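Local coordinates for protein putative regulator of transfer genes ArtA (Staphylococcus aureus subsp. aureus USA300, PDB 3GXQ) that binds DNA through a ribbon-helix-helix motif and acts as a master regulator of plasmid transmission genes, at residues L16-D19 and P20-D24. Sequence-based numbering, arbitrary orientation.
Sequences LLVD and PDMKD. With nucleotides of chain C.
Val18 and Met22 meet where the end of strand 12-18 turns into helix 20-33. The methionine leaves the helix with CG anti to its backbone N (chi1 176°), runs on extended to SD, then bends at its last torsion (chi3 73°), and this bend carries CE back over the valine. The two side chains cross at about a right angle, with CE pressed unusually close, 3.2 Å from Val18 CB and about as near to CG1, a shortness that may owe something to the placing of CE at this resolution. The other valine branch faces the helix further along: Val18 CG2 lies 3.8 Å from Lys23 CB, so the two methyl branches divide Met22 and Lys23 between them. Beyond CG the lysine chain is extended and reaches the second subunit, where NZ is hydrogen-bonded to the carbonyl O of Ser13.

The polar side of the turn is built on Asp19 O. It accepts a hydrogen bond from Lys23 N at 3.1 Å, arriving nearly head-on to the carbonyl, and a weak, more bent one from Met22 N at 2.9 Å. The Asp19 and Asp21 side chains run alongside each other in the same direction, their carboxylate planes 19° apart. Asp21 OD1 presses to 2.9 Å from Asp19 CB, a tight contact and not a hydrogen bond, while the OD1 atoms of Asp19 and Asp21 stand 4.6 Å apart. Although Asp19 occupies the N-cap position, its carboxylate does not cap the helix; the negative charges nevertheless sit at the helix N terminus, where they could interact favourably with its dipole.

On the strand, Leu17 CD1 makes a van der Waals contact with the DNA, 3.3 Å from phosphate oxygen OP2 of DA3 of chain C. Residues Leu16 to Val18 pair antiparallel with the second subunit, forming the intersubunit ribbon from which the chain turns into the first helix of the DNA-binding ribbon-helix-helix fold.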
loop_
_atom_site.group_PDB
_atom_site.type_symbol
_atom_site.label_atom_id
_atom_site.label_comp_id
_atom_site.label_asym_id
_atom_site.label_seq_id
_atom_site.Cartn_x
_atom_site.Cartn_y
_atom_site.Cartn_z
ATOM N N LEU B 16 2.432 -4.508 -5.986
ATOM C CA LEU B 16 1.988 -5.722 -5.313
ATOM C C LEU B 16 0.614 -6.185 -5.735
ATOM O O LEU B 16 -0.194 -5.410 -6.229
ATOM C CB LEU B 16 2.014 -5.549 -3.780
ATOM C CG LEU B 16 1.483 -4.354 -2.951
ATOM C CD1 LEU B 16 0.999 -3.229 -3.826
ATOM C CD2 LEU B 16 0.375 -4.836 -2.045
ATOM N N LEU B 17 0.355 -7.468 -5.523
ATOM C CA LEU B 17 -0.933 -8.044 -5.855
ATOM C C LEU B 17 -1.834 -7.906 -4.629
ATOM O O LEU B 17 -1.387 -8.105 -3.495
ATOM C CB LEU B 17 -0.769 -9.519 -6.236
ATOM C CG LEU B 17 0.037 -9.805 -7.504
ATOM C CD1 LEU B 17 0.382 -11.259 -7.583
ATOM C CD2 LEU B 17 -0.758 -9.413 -8.714
ATOM N N VAL B 18 -3.093 -7.544 -4.859
ATOM C CA VAL B 18 -4.056 -7.399 -3.777
ATOM C C VAL B 18 -5.340 -8.132 -4.138
ATOM O O VAL B 18 -5.641 -8.330 -5.322
ATOM C CB VAL B 18 -4.389 -5.918 -3.494
ATOM C CG1 VAL B 18 -3.116 -5.164 -3.096
ATOM C CG2 VAL B 18 -5.052 -5.279 -4.710
ATOM N N ASP B 19 -6.086 -8.558 -3.124
ATOM C CA ASP B 19 -7.344 -9.249 -3.373
ATOM C C ASP B 19 -8.233 -8.221 -4.045
ATOM O O ASP B 19 -8.203 -7.044 -3.684
ATOM C CB ASP B 19 -7.977 -9.744 -2.060
ATOM C CG ASP B 19 -7.189 -10.885 -1.417
ATOM O OD1 ASP B 19 -6.916 -11.899 -2.097
ATOM O OD2 ASP B 19 -6.841 -10.773 -0.224
ATOM N N PRO B 20 -9.010 -8.645 -5.048
ATOM C CA PRO B 20 -9.916 -7.757 -5.789
ATOM C C PRO B 20 -10.850 -6.945 -4.900
ATOM O O PRO B 20 -11.203 -5.807 -5.212
ATOM C CB PRO B 20 -10.663 -8.716 -6.718
ATOM C CG PRO B 20 -10.547 -10.055 -6.021
ATOM C CD PRO B 20 -9.136 -10.034 -5.514
ATOM N N ASP B 21 -11.241 -7.543 -3.783
ATOM C CA ASP B 21 -12.120 -6.891 -2.821
ATOM C C ASP B 21 -11.409 -5.703 -2.161
ATOM O O ASP B 21 -12.002 -4.650 -1.938
ATOM C CB ASP B 21 -12.556 -7.905 -1.753
ATOM C CG ASP B 21 -11.400 -8.790 -1.274
ATOM O OD1 ASP B 21 -10.902 -9.614 -2.077
ATOM O OD2 ASP B 21 -10.981 -8.654 -0.106
ATOM N N MET B 22 -10.129 -5.866 -1.858
ATOM C CA MET B 22 -9.389 -4.784 -1.230
ATOM C C MET B 22 -9.148 -3.651 -2.208
ATOM O O MET B 22 -9.188 -2.481 -1.833
ATOM C CB MET B 22 -8.056 -5.292 -0.677
ATOM C CG MET B 22 -7.162 -4.203 -0.073
ATOM S SD MET B 22 -5.786 -4.860 0.921
ATOM C CE MET B 22 -4.769 -5.464 -0.300
ATOM N N LYS B 23 -8.907 -3.991 -3.470
ATOM C CA LYS B 23 -8.669 -2.950 -4.453
ATOM C C LYS B 23 -9.929 -2.130 -4.646
ATOM O O LYS B 23 -9.863 -0.905 -4.726
ATOM C CB LYS B 23 -8.203 -3.533 -5.785
ATOM C CG LYS B 23 -7.914 -2.448 -6.824
ATOM C CD LYS B 23 -6.980 -2.914 -7.938
ATOM C CE LYS B 23 -6.624 -1.761 -8.878
ATOM N NZ LYS B 23 -5.631 -2.182 -9.905
ATOM N N ASP B 24 -11.077 -2.801 -4.716
ATOM C CA ASP B 24 -12.349 -2.093 -4.867
ATOM C C ASP B 24 -12.507 -1.117 -3.712
ATOM O O ASP B 24 -13.101 -0.043 -3.871
ATOM C CB ASP B 24 -13.542 -3.063 -4.859
ATOM C CG ASP B 24 -13.538 -3.988 -6.046
ATOM O OD1 ASP B 24 -13.231 -3.523 -7.162
ATOM O OD2 ASP B 24 -13.844 -5.181 -5.882
ATOM P P DA C 3 2.305 -12.560 -3.749
ATOM O OP1 DA C 3 2.384 -12.525 -2.269
ATOM O OP2 DA C 3 1.463 -11.570 -4.460
ATOM O "O5'" DA C 3 3.776 -12.368 -4.324
ATOM C "C5'" DA C 3 4.804 -13.293 -4.000
ATOM C "C4'" DA C 3 6.156 -12.685 -4.277
ATOM O "O4'" DA C 3 6.485 -12.804 -5.686
ATOM C "C3'" DA C 3 6.164 -11.190 -3.990
ATOM O "O3'" DA C 3 7.474 -10.812 -3.578
ATOM C "C2'" DA C 3 5.761 -10.589 -5.328
ATOM C "C1'" DA C 3 6.444 -11.531 -6.317
ATOM N N9 DA C 3 5.797 -11.698 -7.619
ATOM C C8 DA C 3 4.460 -11.611 -7.914
ATOM N N7 DA C 3 4.175 -11.865 -9.168
ATOM C C5 DA C 3 5.410 -12.123 -9.746
ATOM C C6 DA C 3 5.792 -12.465 -11.063
ATOM N N6 DA C 3 4.929 -12.614 -12.069
ATOM N N1 DA C 3 7.106 -12.653 -11.308
ATOM C C2 DA C 3 7.972 -12.504 -10.297
ATOM N N3 DA C 3 7.738 -12.188 -9.021
ATOM C C4 DA C 3 6.421 -12.010 -8.807
#